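Local coordinates for Thiol:disulfide interchange protein dsbA-like (Escherichia coli, PDB 3C7M) that forms disulfide bonds in the periplasm by passing its own disulfide to other proteins, working with DsbI to supply an essential disulfide to the arylsulfate sulfotransferase AssT, at residues G62-Q67 / K115-F120; A68-A73 / E146-W151. All coordinates share one frame; numbering follows the deposited sequence. Where two conformers were deposited one is given.

Contact 1: G62-Q67 / K115-F120; sequences GEYGKQ and KDPAAF. With CD (cadmium ion), chain C.
Tyr-64 and Phe-120 reach each other through different first torsions: the tyrosine CG lies anti to its carbonyl carbon (chi1 -69°), the phenylalanine CG anti to its backbone N (chi1 179°). The two side chains run past one another in opposite directions. Their rings are nearly parallel but so far offset, with centroids 4.8 Å apart, that they barely overlap. Each ring instead takes the other's methylene over its face, a reciprocal pair of CH-pi contacts. Tyr-64 CB sits 3.5 Å from the Phe-120 ring centroid, and Phe-120 CB sits 3.8 Å from the Tyr-64 ring centroid. Gln-67, on the first turn of helix 65-81, adds its CB against Phe-120 CD2 at 3.7 Å, while its amide end lies across Pro-117 CB. Pro-117 also meets the tyrosine, its CA 3.5 Å from Tyr-64 CE1.

At the far end of the tyrosine, Asp-116 N donates to Tyr-64 OH over 2.9 Å with an N-H...O angle of 153°, and the hydroxyl is also bonded to Trp-111 O. Asp-116 is the N-cap of helix 117-128, where its OD1 accepts from Ala-119 N. Next door, the Glu-63 carboxylate binds a cadmium ion together with Asp-113. Tyr-27, from the loop leading to the redox-active Cys-29, meets Phe-120 edge-to-face and bonds Tyr-64 N through its hydroxyl. The tyrosine thus pairs aromatic packing with a hydroxyl bonded to two backbone groups, joining the starts of two helices of the helical domain.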
ATOM      1  N   GLY A  62       2.874  10.868  -8.938  1.00 12.20           N
ATOM      2  CA  GLY A  62       1.611  11.325  -9.486  1.00 11.36           C
ATOM      3  C   GLY A  62       1.190  12.684  -8.971  1.00 10.89           C
ATOM      4  O   GLY A  62       1.744  13.205  -7.992  1.00 11.81           O
ATOM      5  N   GLU A  63       0.202  13.270  -9.635  0.50 10.22           N
ATOM      6  CA  GLU A  63      -0.247  14.609  -9.283  0.50  9.51           C
ATOM      7  C   GLU A  63      -1.018  14.653  -7.961  0.50  9.30           C
ATOM      8  O   GLU A  63      -1.082  15.699  -7.314  0.50  9.36           O
ATOM      9  CB  GLU A  63      -1.041  15.227 -10.436  0.50  9.77           C
ATOM     10  CG  GLU A  63      -0.134  15.644 -11.583  0.50  9.58           C
ATOM     11  CD  GLU A  63      -0.833  15.747 -12.925  0.50  9.78           C
ATOM     12  OE1 GLU A  63      -1.686  14.889 -13.251  0.50  9.22           O
ATOM     13  OE2 GLU A  63      -0.497  16.679 -13.685  0.50 10.19           O
ATOM     14  N   TYR A  64      -1.562  13.504  -7.554  1.00  8.67           N
ATOM     15  CA  TYR A  64      -2.417  13.429  -6.365  1.00  8.69           C
ATOM     16  C   TYR A  64      -1.901  12.467  -5.302  1.00  8.51           C
ATOM     17  O   TYR A  64      -2.676  11.949  -4.498  1.00  8.55           O
ATOM     18  CB  TYR A  64      -3.835  13.048  -6.785  1.00  8.71           C
ATOM     19  CG  TYR A  64      -4.534  14.135  -7.562  1.00  8.58           C
ATOM     20  CD1 TYR A  64      -4.947  15.299  -6.928  1.00  9.29           C
ATOM     21  CD2 TYR A  64      -4.783  13.997  -8.928  1.00  8.35           C
ATOM     22  CE1 TYR A  64      -5.593  16.303  -7.624  1.00  9.49           C
ATOM     23  CE2 TYR A  64      -5.437  15.002  -9.639  1.00  8.55           C
ATOM     24  CZ  TYR A  64      -5.835  16.144  -8.975  1.00  8.50           C
ATOM     25  OH  TYR A  64      -6.481  17.156  -9.646  1.00  9.77           O
ATOM     26  N   GLY A  65      -0.589  12.246  -5.290  1.00  8.38           N
ATOM     27  CA  GLY A  65       0.028  11.358  -4.300  1.00  8.51           C
ATOM     28  C   GLY A  65      -0.328  11.702  -2.860  1.00  8.87           C
ATOM     29  O   GLY A  65      -0.578  10.808  -2.050  1.00  8.67           O
ATOM     30  N   LYS A  66      -0.360  12.992  -2.540  1.00  8.97           N
ATOM     31  CA  LYS A  66      -0.663  13.425  -1.182  1.00  9.55           C
ATOM     32  C   LYS A  66      -2.120  13.108  -0.820  1.00  8.86           C
ATOM     33  O   LYS A  66      -2.396  12.563   0.249  1.00  9.23           O
ATOM     34  CB  LYS A  66      -0.357  14.919  -1.014  1.00 10.09           C
ATOM     35  CG  LYS A  66      -0.887  15.568   0.270  1.00 13.83           C
ATOM     36  CD  LYS A  66      -0.254  14.980   1.519  1.00 17.46           C
ATOM     37  N   GLN A  67      -3.043  13.444  -1.718  1.00  8.51           N
ATOM     38  CA  GLN A  67      -4.466  13.163  -1.490  1.00  8.77           C
ATOM     39  C   GLN A  67      -4.747  11.673  -1.379  1.00  8.23           C
ATOM     40  O   GLN A  67      -5.551  11.253  -0.534  1.00  8.66           O
ATOM     41  CB  GLN A  67      -5.326  13.786  -2.595  1.00  8.95           C
ATOM     42  CG  GLN A  67      -5.427  15.310  -2.515  1.00 10.00           C
ATOM     43  CD  GLN A  67      -4.180  16.018  -2.988  1.00 10.54           C
ATOM     44  OE1 GLN A  67      -3.354  15.463  -3.724  1.00 10.23           O
ATOM     45  NE2 GLN A  67      -4.026  17.264  -2.550  1.00 14.21           N
ATOM     46  N   LYS A 115      -5.168  20.083 -10.441  1.00 10.06           N
ATOM     47  CA  LYS A 115      -5.945  21.287 -10.135  1.00 10.86           C
ATOM     48  C   LYS A 115      -7.336  21.035  -9.540  1.00 10.94           C
ATOM     49  O   LYS A 115      -8.070  21.982  -9.213  1.00 11.77           O
ATOM     50  CB  LYS A 115      -6.007  22.210 -11.362  1.00 10.34           C
ATOM     51  CG  LYS A 115      -4.636  22.802 -11.740  1.00 11.61           C
ATOM     52  CD  LYS A 115      -4.715  23.688 -12.966  1.00 11.69           C
ATOM     53  CE  LYS A 115      -3.397  24.420 -13.174  1.00 11.73           C
ATOM     54  NZ  LYS A 115      -3.492  25.409 -14.288  1.00 12.29           N
ATOM     55  N   ASP A 116      -7.699  19.766  -9.373  1.00 10.74           N
ATOM     56  CA  ASP A 116      -9.023  19.426  -8.849  1.00 10.89           C
ATOM     57  C   ASP A 116      -8.936  18.321  -7.793  1.00 10.61           C
ATOM     58  O   ASP A 116      -9.468  17.221  -7.991  1.00 10.33           O
ATOM     59  CB  ASP A 116      -9.952  19.022 -10.000  1.00 10.83           C
ATOM     60  CG  ASP A 116     -11.432  19.067  -9.622  1.00 11.95           C
ATOM     61  OD1 ASP A 116     -11.773  19.262  -8.433  1.00 12.87           O
ATOM     62  OD2 ASP A 116     -12.265  18.895 -10.534  1.00 12.47           O
ATOM     63  N   PRO A 117      -8.274  18.608  -6.654  1.00 10.46           N
ATOM     64  CA  PRO A 117      -8.146  17.581  -5.622  1.00 10.44           C
ATOM     65  C   PRO A 117      -9.484  17.130  -5.046  1.00 10.25           C
ATOM     66  O   PRO A 117      -9.594  15.980  -4.613  1.00 10.07           O
ATOM     67  CB  PRO A 117      -7.287  18.256  -4.549  1.00 10.64           C
ATOM     68  CG  PRO A 117      -7.482  19.727  -4.774  1.00 10.77           C
ATOM     69  CD  PRO A 117      -7.611  19.867  -6.263  1.00 10.67           C
ATOM     70  N   ALA A 118     -10.495  18.006  -5.047  1.00 10.46           N
ATOM     71  CA  ALA A 118     -11.831  17.602  -4.585  1.00 10.49           C
ATOM     72  C   ALA A 118     -12.399  16.459  -5.424  1.00 10.29           C
ATOM     73  O   ALA A 118     -12.982  15.523  -4.884  1.00 10.72           O
ATOM     74  CB  ALA A 118     -12.796  18.787  -4.576  1.00 10.86           C
ATOM     75  N   ALA A 119     -12.226  16.537  -6.745  1.00 10.00           N
ATOM     76  CA  ALA A 119     -12.674  15.469  -7.633  1.00  9.81           C
ATOM     77  C   ALA A 119     -11.882  14.197  -7.393  1.00  9.63           C
ATOM     78  O   ALA A 119     -12.452  13.104  -7.384  1.00  9.93           O
ATOM     79  CB  ALA A 119     -12.561  15.887  -9.072  1.00 10.27           C
ATOM     80  N   PHE A 120     -10.571  14.324  -7.193  1.00  8.97           N
ATOM     81  CA  PHE A 120      -9.769  13.136  -6.913  1.00  8.65           C
ATOM     82  C   PHE A 120     -10.234  12.466  -5.621  1.00  8.68           C
ATOM     83  O   PHE A 120     -10.467  11.256  -5.576  1.00  8.76           O
ATOM     84  CB  PHE A 120      -8.275  13.459  -6.820  1.00  8.86           C
ATOM     85  CG  PHE A 120      -7.432  12.258  -6.511  1.00  8.35           C
ATOM     86  CD1 PHE A 120      -6.966  11.442  -7.542  1.00  7.75           C
ATOM     87  CD2 PHE A 120      -7.122  11.920  -5.193  1.00  8.75           C
ATOM     88  CE1 PHE A 120      -6.199  10.313  -7.284  1.00  9.29           C
ATOM     89  CE2 PHE A 120      -6.350  10.782  -4.918  1.00  8.64           C
ATOM     90  CZ  PHE A 120      -5.881   9.983  -5.965  1.00  8.76           C
TER
HETATM   91 CD    CD C 196      -1.004  15.356 -15.807  0.92 11.34          CD
HETATM   92  O   HOH W   1      -1.188  14.831 -18.283  1.00 25.58           O

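Contact 2: A68-A73 / E146-W151; sequences ASEVFA and ETLEKW
Ser-69 meets segment 146-151 mainly through its carbonyl: Leu-148 CD2 lies 3.5 Å from Ser-69 O, and Trp-151 CZ3 approaches the same oxygen, also at 3.5 Å. That oxygen already accepts the helical bond from Ala-73 N, so the carbon neighbours close in round a satisfied polar atom. Ser-69 CB adds a contact with Leu-148 CD2, whereas its hydroxyl bonds to His-57 on strand 52-57 and to Gly-65 O.

Glu-70 points away and contributes little beyond its backbone N and CG near the leucine. At Phe-72 the CB touches the indole at Trp-151 CH2 (3.9 Å), and the phenyl ring leads off toward His-57 and Phe-93. Ala-73 points its CB toward the partner. This methyl is met by Leu-148 CD2 at 3.8 Å, by Thr-147 CG2 at 3.9 Å and by Trp-151 CZ3 at 4.0 Å. Thr-147 has CG2 anti to its backbone N, which also lays this methyl over one face of the Trp-151 ring, offset toward its rim.

The axes of 68-73 and 146-150 approach to 9.8 Å at a crossing angle of 129°. No hydrogen bond links the two segments; one turn on, however, Asn-77 ND2 bonds both Ala-73 O and Thr-147 OG1. The chemistry is thus apolar packing of Leu-148, Trp-151 and the Thr-147 methyl against Ala-73 and the Ser-69 backbone, with the polar link left to Asn-77, between two helices of the DsbA-type helical domain.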
ATOM      1  N   ALA A  68      -4.098  10.867  -2.221  1.00  7.77           N
ATOM      2  CA  ALA A  68      -4.287   9.419  -2.160  1.00  7.33           C
ATOM      3  C   ALA A  68      -3.782   8.906  -0.811  1.00  7.19           C
ATOM      4  O   ALA A  68      -4.442   8.092  -0.168  1.00  7.51           O
ATOM      5  CB  ALA A  68      -3.540   8.736  -3.304  1.00  7.52           C
ATOM      6  N   SER A  69      -2.623   9.391  -0.368  1.00  7.17           N
ATOM      7  CA  SER A  69      -2.122   9.009   0.954  1.00  7.40           C
ATOM      8  C   SER A  69      -3.121   9.338   2.066  1.00  7.59           C
ATOM      9  O   SER A  69      -3.367   8.513   2.945  1.00  7.72           O
ATOM     10  CB  SER A  69      -0.769   9.661   1.242  1.00  7.36           C
ATOM     11  OG  SER A  69       0.248   9.037   0.476  1.00  9.19           O
ATOM     12  N   GLU A  70      -3.705  10.535   2.019  1.00  7.44           N
ATOM     13  CA  GLU A  70      -4.702  10.937   3.019  1.00  8.16           C
ATOM     14  C   GLU A  70      -5.907  10.010   3.015  1.00  7.76           C
ATOM     15  O   GLU A  70      -6.341   9.534   4.069  1.00  7.57           O
ATOM     16  CB  GLU A  70      -5.161  12.368   2.777  1.00  8.63           C
ATOM     17  CG  GLU A  70      -4.059  13.401   2.970  1.00 10.72           C
ATOM     18  CD  GLU A  70      -4.523  14.816   2.665  1.00 16.12           C
ATOM     19  OE1 GLU A  70      -5.412  14.991   1.799  1.00 17.90           O
ATOM     20  OE2 GLU A  70      -3.991  15.757   3.296  1.00 19.86           O
ATOM     21  N   VAL A  71      -6.439   9.739   1.827  1.00  7.69           N
ATOM     22  CA  VAL A  71      -7.617   8.878   1.723  1.00  7.54           C
ATOM     23  C   VAL A  71      -7.283   7.484   2.257  1.00  7.60           C
ATOM     24  O   VAL A  71      -8.017   6.932   3.075  1.00  8.17           O
ATOM     25  CB  VAL A  71      -8.153   8.830   0.272  1.00  7.47           C
ATOM     26  CG1 VAL A  71      -9.201   7.742   0.112  1.00  8.48           C
ATOM     27  CG2 VAL A  71      -8.728  10.199  -0.131  1.00  9.18           C
ATOM     28  N   PHE A  72      -6.157   6.928   1.817  1.00  7.83           N
ATOM     29  CA  PHE A  72      -5.776   5.584   2.249  1.00  7.35           C
ATOM     30  C   PHE A  72      -5.490   5.503   3.745  1.00  7.89           C
ATOM     31  O   PHE A  72      -5.884   4.529   4.380  1.00  8.58           O
ATOM     32  CB  PHE A  72      -4.574   5.056   1.463  1.00  7.60           C
ATOM     33  CG  PHE A  72      -4.816   4.887  -0.020  1.00  6.97           C
ATOM     34  CD1 PHE A  72      -6.072   4.523  -0.525  1.00  7.35           C
ATOM     35  CD2 PHE A  72      -3.759   5.049  -0.909  1.00  7.63           C
ATOM     36  CE1 PHE A  72      -6.269   4.366  -1.899  1.00  7.57           C
ATOM     37  CE2 PHE A  72      -3.946   4.885  -2.285  1.00  8.46           C
ATOM     38  CZ  PHE A  72      -5.194   4.534  -2.780  1.00  7.18           C
ATOM     39  N   ALA A  73      -4.820   6.517   4.302  1.00  7.92           N
ATOM     40  CA  ALA A  73      -4.525   6.535   5.739  1.00  8.01           C
ATOM     41  C   ALA A  73      -5.816   6.564   6.547  1.00  8.69           C
ATOM     42  O   ALA A  73      -5.957   5.854   7.549  1.00  9.05           O
ATOM     43  CB  ALA A  73      -3.631   7.720   6.109  1.00  8.76           C
ATOM     44  N   GLU A 146      -0.220   9.928  12.328  0.50 11.94           N
ATOM     45  CA  GLU A 146       0.897   9.019  12.622  0.50 12.16           C
ATOM     46  C   GLU A 146       1.190   8.118  11.420  0.50 11.24           C
ATOM     47  O   GLU A 146       2.348   7.915  11.052  0.50 11.06           O
ATOM     48  CB  GLU A 146       0.586   8.150  13.846  0.50 12.20           C
ATOM     49  CG  GLU A 146       0.575   8.869  15.196  0.50 13.86           C
ATOM     50  CD  GLU A 146      -0.137   8.064  16.281  0.50 14.10           C
ATOM     51  OE1 GLU A 146       0.086   6.837  16.371  0.50 17.37           O
ATOM     52  OE2 GLU A 146      -0.923   8.658  17.048  0.50 17.52           O
ATOM     53  N   THR A 147       0.132   7.583  10.811  1.00 10.29           N
ATOM     54  CA  THR A 147       0.258   6.738   9.622  1.00  9.95           C
ATOM     55  C   THR A 147       0.947   7.511   8.500  1.00  9.48           C
ATOM     56  O   THR A 147       1.892   7.011   7.884  1.00  9.13           O
ATOM     57  CB  THR A 147      -1.126   6.218   9.171  1.00  9.85           C
ATOM     58  OG1 THR A 147      -1.670   5.369  10.198  1.00 10.34           O
ATOM     59  CG2 THR A 147      -1.032   5.419   7.875  1.00 10.22           C
ATOM     60  N   LEU A 148       0.494   8.736   8.247  1.00  9.35           N
ATOM     61  CA  LEU A 148       1.086   9.563   7.197  1.00  9.51           C
ATOM     62  C   LEU A 148       2.567   9.835   7.465  1.00  9.73           C
ATOM     63  O   LEU A 148       3.386   9.842   6.538  1.00  9.91           O
ATOM     64  CB  LEU A 148       0.289  10.863   7.021  1.00  9.18           C
ATOM     65  CG  LEU A 148      -1.100  10.677   6.405  1.00  9.85           C
ATOM     66  CD1 LEU A 148      -1.870  11.974   6.497  1.00 10.99           C
ATOM     67  CD2 LEU A 148      -1.025  10.198   4.948  1.00  9.24           C
ATOM     68  N   GLU A 149       2.908  10.028   8.735  1.00 10.20           N
ATOM     69  CA  GLU A 149       4.291  10.214   9.142  1.00 10.15           C
ATOM     70  C   GLU A 149       5.128   8.958   8.867  1.00 10.04           C
ATOM     71  O   GLU A 149       6.217   9.054   8.301  1.00 10.77           O
ATOM     72  CB  GLU A 149       4.349  10.618  10.621  1.00 10.38           C
ATOM     73  CG  GLU A 149       5.752  10.735  11.205  1.00 12.22           C
ATOM     74  CD  GLU A 149       6.457  12.031  10.863  0.70 13.12           C
ATOM     75  OE1 GLU A 149       6.041  12.743   9.924  0.70 13.66           O
ATOM     76  OE2 GLU A 149       7.454  12.335  11.542  0.70 14.16           O
ATOM     77  N   LYS A 150       4.606   7.789   9.233  1.00  9.67           N
ATOM     78  CA  LYS A 150       5.304   6.528   8.946  1.00  9.76           C
ATOM     79  C   LYS A 150       5.583   6.353   7.451  1.00  9.03           C
ATOM     80  O   LYS A 150       6.671   5.903   7.045  1.00  9.34           O
ATOM     81  CB  LYS A 150       4.492   5.337   9.458  1.00  9.77           C
ATOM     82  CG  LYS A 150       4.512   5.194  10.956  1.00 12.50           C
ATOM     83  CD  LYS A 150       3.665   4.018  11.401  1.00 16.62           C
ATOM     84  CE  LYS A 150       3.925   3.676  12.866  1.00 19.62           C
ATOM     85  NZ  LYS A 150       4.190   4.872  13.725  0.50 19.00           N
ATOM     86  N   TRP A 151       4.596   6.701   6.629  1.00  8.65           N
ATOM     87  CA  TRP A 151       4.700   6.496   5.195  1.00  8.16           C
ATOM     88  C   TRP A 151       5.706   7.411   4.504  1.00  8.24           C
ATOM     89  O   TRP A 151       5.989   7.236   3.319  1.00  8.75           O
ATOM     90  CB  TRP A 151       3.334   6.638   4.536  1.00  7.67           C
ATOM     91  CG  TRP A 151       2.372   5.565   4.905  1.00  7.65           C
ATOM     92  CD1 TRP A 151       2.614   4.450   5.668  1.00  8.24           C
ATOM     93  CD2 TRP A 151       1.007   5.480   4.495  1.00  7.13           C
ATOM     94  NE1 TRP A 151       1.473   3.689   5.770  1.00  7.56           N
ATOM     95  CE2 TRP A 151       0.472   4.296   5.054  1.00  7.96           C
ATOM     96  CE3 TRP A 151       0.176   6.296   3.720  1.00  7.45           C
ATOM     97  CZ2 TRP A 151      -0.859   3.904   4.858  1.00  7.55           C
ATOM     98  CZ3 TRP A 151      -1.150   5.911   3.530  1.00  7.77           C
ATOM     99  CH2 TRP A 151      -1.653   4.722   4.091  1.00  7.34           C
TER

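Overall arrangement
After the first thioredoxin strands and the redox-active Cys-29 and Cys-32, the chain leaves strand 52-57 and enters helix 65-81, which serves both contacts in turn. Contact 1 closes a loop through helix 92-106, bringing 115-120 back to the start of helix 65-81. The chain then runs on through helices 117-128 and 132-139, and contact 2 closes a longer loop at 146-151, before strand 165-168 rejoins the sheet. The two loops cross, because 68-73 lies inside the span of contact 1 and 146-151 beyond it. The contacts touch directly where Phe-120 CE2 packs 3.5 Å from Ala-68 N. Helix 65-81 packs against 117-128 through contact 1 and against 142-150 through contact 2.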